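Local coordinates for protein alkane monooxygenase (PDB 3B9O) that belongs to the luciferase-like monooxygenase family, has the TIM-barrel fold and carries flavin mononucleotide in this model, at residues Ala9-His17 with Arg30-Trp39. Numbering follows the deposited sequence.
Sequences AFEMNCVGH and RHRYTDLNYW
Arg30 extends from the 3-10 segment 30-32 to the buried carboxylate of Glu11 on strand 6-12. The CB of Arg30 lies 3.8 Å from Val15 CG1, and CG and CD then skirt the carbonyl oxygen of Val15. Two successive bends (chi2 -42°, chi3 -57°) curl the chain round that oxygen, letting Arg30 NE donate to Val15 O at 2.8 Å, in the carbonyl plane. Arg30 NH2 is shared between Cys14 O (2.9 Å) and Glu11 OE1 (2.8 Å), the latter as part of a salt bridge. NH1 donates to both oxygens of Glu11, most directly to OE2 (N-H...O angle 164°), and also to Ser382. Guanidinium and carboxylate lie nearly coplanar, end-on.

Tyr38 OH donates to Glu11 OE2 from outside the carboxylate plane, and Met12 N takes the anti lone pair of OE1, so donors from both segments fix the carboxylate's rotation. Behind it, Glu11 CG abuts the edge of the Trp39 indole at CZ3 (3.3 Å). Further along, Cys14 CA makes an off-centre CH-pi contact with the Tyr33 ring, against which Val15 CG2 also packs (3.5 Å to Tyr33 CE2). The side chain of Met12 is about 6 Å from the bound flavin mononucleotide.

The contact thus joins strand 6-12 of the parallel barrel and the loop after it to the 3-10 segment 30-32 and the first turn of helix 36-48, with strand 53-57 alongside Glu11 and helix 89-94 against Trp39.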
loop_
_atom_site.group_PDB
_atom_site.type_symbol
_atom_site.label_atom_id
_atom_site.label_comp_id
_atom_site.label_asym_id
_atom_site.label_seq_id
_atom_site.Cartn_x
_atom_site.Cartn_y
_atom_site.Cartn_z
ATOM N N ALA A 9 -5.295 -3.913 -6.267
ATOM C CA ALA A 9 -5.131 -5.314 -5.910
ATOM C C ALA A 9 -4.139 -5.378 -4.771
ATOM O O ALA A 9 -3.013 -4.906 -4.911
ATOM C CB ALA A 9 -4.624 -6.065 -7.113
ATOM N N PHE A 10 -4.554 -5.914 -3.635
ATOM C CA PHE A 10 -3.694 -5.981 -2.452
ATOM C C PHE A 10 -2.863 -7.270 -2.457
ATOM O O PHE A 10 -3.393 -8.406 -2.491
ATOM C CB PHE A 10 -4.518 -5.895 -1.172
ATOM C CG PHE A 10 -3.732 -5.573 0.053
ATOM C CD1 PHE A 10 -2.735 -4.604 0.034
ATOM C CD2 PHE A 10 -4.024 -6.218 1.260
ATOM C CE1 PHE A 10 -2.017 -4.295 1.187
ATOM C CE2 PHE A 10 -3.317 -5.885 2.433
ATOM C CZ PHE A 10 -2.342 -4.931 2.401
ATOM N N GLU A 11 -1.551 -7.094 -2.394
ATOM C CA GLU A 11 -0.648 -8.236 -2.593
ATOM C C GLU A 11 0.593 -8.103 -1.714
ATOM O O GLU A 11 0.826 -7.069 -1.106
ATOM C CB GLU A 11 -0.301 -8.290 -4.109
ATOM C CG GLU A 11 0.403 -9.490 -4.667
ATOM C CD GLU A 11 -0.150 -10.871 -4.225
ATOM O OE1 GLU A 11 0.136 -11.283 -3.102
ATOM O OE2 GLU A 11 -0.799 -11.560 -5.013
ATOM N N MET A 12 1.378 -9.171 -1.639
ATOM C CA MET A 12 2.662 -9.156 -0.952
ATOM C C MET A 12 3.509 -10.278 -1.543
ATOM O O MET A 12 2.995 -11.374 -1.823
ATOM C CB MET A 12 2.501 -9.359 0.583
ATOM C CG MET A 12 3.809 -9.111 1.391
ATOM S SD MET A 12 3.463 -9.011 3.164
ATOM C CE MET A 12 5.101 -9.298 3.811
ATOM N N ASN A 13 4.818 -10.007 -1.657
ATOM C CA ASN A 13 5.772 -10.945 -2.239
ATOM C C ASN A 13 6.144 -12.027 -1.175
ATOM O O ASN A 13 7.285 -12.086 -0.700
ATOM C CB ASN A 13 7.023 -10.181 -2.699
ATOM C CG ASN A 13 7.866 -10.957 -3.668
ATOM O OD1 ASN A 13 8.851 -10.423 -4.204
ATOM N ND2 ASN A 13 7.467 -12.214 -3.956
ATOM N N CYS A 14 5.176 -12.861 -0.821
ATOM C CA CYS A 14 5.372 -13.911 0.190
ATOM C C CYS A 14 4.286 -14.941 0.013
ATOM O O CYS A 14 3.479 -14.822 -0.897
ATOM C CB CYS A 14 5.340 -13.346 1.620
ATOM S SG CYS A 14 3.726 -12.618 2.161
ATOM N N VAL A 15 4.211 -15.897 0.934
ATOM C CA VAL A 15 3.194 -16.944 0.857
ATOM C C VAL A 15 1.913 -16.514 1.575
ATOM O O VAL A 15 0.886 -16.259 0.900
ATOM C CB VAL A 15 3.726 -18.311 1.387
ATOM C CG1 VAL A 15 2.612 -19.385 1.398
ATOM C CG2 VAL A 15 4.985 -18.731 0.615
ATOM N N GLY A 16 1.957 -16.423 2.906
ATOM C CA GLY A 16 0.766 -16.063 3.689
ATOM C C GLY A 16 0.827 -14.583 3.978
ATOM O O GLY A 16 1.701 -14.132 4.707
ATOM N N HIS A 17 -0.104 -13.830 3.387
ATOM C CA HIS A 17 -0.183 -12.381 3.552
ATOM C C HIS A 17 -1.229 -11.986 4.642
ATOM O O HIS A 17 -0.858 -11.637 5.764
ATOM C CB HIS A 17 -0.489 -11.733 2.196
ATOM C CG HIS A 17 -0.593 -10.232 2.235
ATOM N ND1 HIS A 17 -1.132 -9.505 1.189
ATOM C CD2 HIS A 17 -0.200 -9.323 3.161
ATOM C CE1 HIS A 17 -1.082 -8.214 1.483
ATOM N NE2 HIS A 17 -0.535 -8.078 2.678
ATOM N N ARG A 30 -0.274 -19.293 -3.904
ATOM C CA ARG A 30 0.689 -18.620 -3.024
ATOM C C ARG A 30 2.113 -19.170 -3.105
ATOM O O ARG A 30 3.062 -18.412 -2.924
ATOM C CB ARG A 30 0.272 -18.678 -1.533
ATOM C CG ARG A 30 -1.028 -17.959 -1.187
ATOM C CD ARG A 30 -1.172 -16.614 -1.885
ATOM N NE ARG A 30 -0.085 -15.661 -1.631
ATOM C CZ ARG A 30 0.031 -14.472 -2.235
ATOM N NH1 ARG A 30 -0.875 -14.079 -3.135
ATOM N NH2 ARG A 30 1.083 -13.680 -1.961
ATOM N N HIS A 31 2.237 -20.480 -3.339
ATOM C CA HIS A 31 3.537 -21.126 -3.542
ATOM C C HIS A 31 4.220 -20.653 -4.830
ATOM O O HIS A 31 5.402 -20.924 -5.002
ATOM C CB HIS A 31 3.397 -22.667 -3.522
ATOM C CG HIS A 31 2.332 -23.167 -4.456
ATOM N ND1 HIS A 31 2.617 -23.792 -5.649
ATOM C CD2 HIS A 31 0.983 -23.033 -4.418
ATOM C CE1 HIS A 31 1.490 -24.039 -6.300
ATOM N NE2 HIS A 31 0.493 -23.571 -5.579
ATOM N N ARG A 32 3.488 -19.966 -5.723
ATOM C CA ARG A 32 4.070 -19.370 -6.945
ATOM C C ARG A 32 4.753 -18.013 -6.714
ATOM O O ARG A 32 5.228 -17.388 -7.664
ATOM C CB ARG A 32 3.013 -19.210 -8.054
ATOM C CG ARG A 32 2.382 -20.554 -8.484
ATOM C CD ARG A 32 1.577 -20.387 -9.740
ATOM N NE ARG A 32 2.402 -20.020 -10.915
ATOM C CZ ARG A 32 1.965 -19.283 -11.942
ATOM N NH1 ARG A 32 0.737 -18.841 -11.954
ATOM N NH2 ARG A 32 2.751 -18.995 -12.970
ATOM N N TYR A 33 4.806 -17.552 -5.474
ATOM C CA TYR A 33 5.333 -16.209 -5.221
ATOM C C TYR A 33 6.792 -16.108 -5.709
ATOM O O TYR A 33 7.250 -15.031 -6.048
ATOM C CB TYR A 33 5.200 -15.782 -3.737
ATOM C CG TYR A 33 6.346 -16.232 -2.897
ATOM C CD1 TYR A 33 7.395 -15.358 -2.575
ATOM C CD2 TYR A 33 6.419 -17.563 -2.466
ATOM C CE1 TYR A 33 8.483 -15.801 -1.813
ATOM C CE2 TYR A 33 7.512 -18.013 -1.703
ATOM C CZ TYR A 33 8.514 -17.152 -1.395
ATOM O OH TYR A 33 9.563 -17.659 -0.696
ATOM N N THR A 34 7.493 -17.251 -5.774
ATOM C CA THR A 34 8.873 -17.306 -6.271
ATOM C C THR A 34 8.981 -17.318 -7.812
ATOM O O THR A 34 10.092 -17.185 -8.349
ATOM C CB THR A 34 9.638 -18.522 -5.710
ATOM O OG1 THR A 34 8.886 -19.720 -5.983
ATOM C CG2 THR A 34 9.922 -18.374 -4.194
ATOM N N ASP A 35 7.844 -17.456 -8.503
ATOM C CA ASP A 35 7.797 -17.643 -9.982
ATOM C C ASP A 35 7.512 -16.302 -10.592
ATOM O O ASP A 35 6.459 -15.745 -10.363
ATOM C CB ASP A 35 6.721 -18.686 -10.437
ATOM C CG ASP A 35 6.633 -18.903 -12.023
ATOM O OD1 ASP A 35 7.487 -18.401 -12.864
ATOM O OD2 ASP A 35 5.652 -19.622 -12.453
ATOM N N LEU A 36 8.463 -15.811 -11.375
ATOM C CA LEU A 36 8.319 -14.535 -12.068
ATOM C C LEU A 36 7.034 -14.510 -12.911
ATOM O O LEU A 36 6.306 -13.525 -12.940
ATOM C CB LEU A 36 9.575 -14.269 -12.902
ATOM C CG LEU A 36 9.624 -12.950 -13.705
ATOM C CD1 LEU A 36 9.372 -11.773 -12.744
ATOM C CD2 LEU A 36 10.996 -12.833 -14.402
ATOM N N ASN A 37 6.747 -15.625 -13.577
ATOM C CA ASN A 37 5.516 -15.750 -14.338
ATOM C C ASN A 37 4.216 -15.526 -13.576
ATOM O O ASN A 37 3.253 -15.086 -14.180
ATOM C CB ASN A 37 5.442 -17.070 -15.130
ATOM C CG ASN A 37 6.538 -17.194 -16.171
ATOM O OD1 ASN A 37 6.975 -16.217 -16.780
ATOM N ND2 ASN A 37 6.985 -18.430 -16.392
ATOM N N TYR A 38 4.174 -15.844 -12.278
ATOM C CA TYR A 38 3.002 -15.523 -11.437
ATOM C C TYR A 38 2.744 -14.003 -11.493
ATOM O O TYR A 38 1.621 -13.555 -11.783
ATOM C CB TYR A 38 3.181 -15.994 -9.972
ATOM C CG TYR A 38 2.083 -15.437 -9.068
ATOM C CD1 TYR A 38 0.810 -16.030 -9.036
ATOM C CD2 TYR A 38 2.290 -14.274 -8.328
ATOM C CE1 TYR A 38 -0.212 -15.495 -8.272
ATOM C CE2 TYR A 38 1.269 -13.731 -7.552
ATOM C CZ TYR A 38 0.037 -14.349 -7.528
ATOM O OH TYR A 38 -0.951 -13.811 -6.766
ATOM N N TRP A 39 3.799 -13.224 -11.237
ATOM C CA TRP A 39 3.709 -11.749 -11.164
ATOM C C TRP A 39 3.301 -11.102 -12.482
ATOM O O TRP A 39 2.419 -10.249 -12.494
ATOM C CB TRP A 39 5.022 -11.186 -10.609
ATOM C CG TRP A 39 5.223 -11.744 -9.204
ATOM C CD1 TRP A 39 6.043 -12.788 -8.828
ATOM C CD2 TRP A 39 4.498 -11.352 -8.040
ATOM N NE1 TRP A 39 5.913 -13.028 -7.460
ATOM C CE2 TRP A 39 4.978 -12.150 -6.953
ATOM C CE3 TRP A 39 3.540 -10.327 -7.785
ATOM C CZ2 TRP A 39 4.497 -11.994 -5.638
ATOM C CZ3 TRP A 39 3.055 -10.164 -6.496
ATOM C CH2 TRP A 39 3.527 -10.997 -5.423
#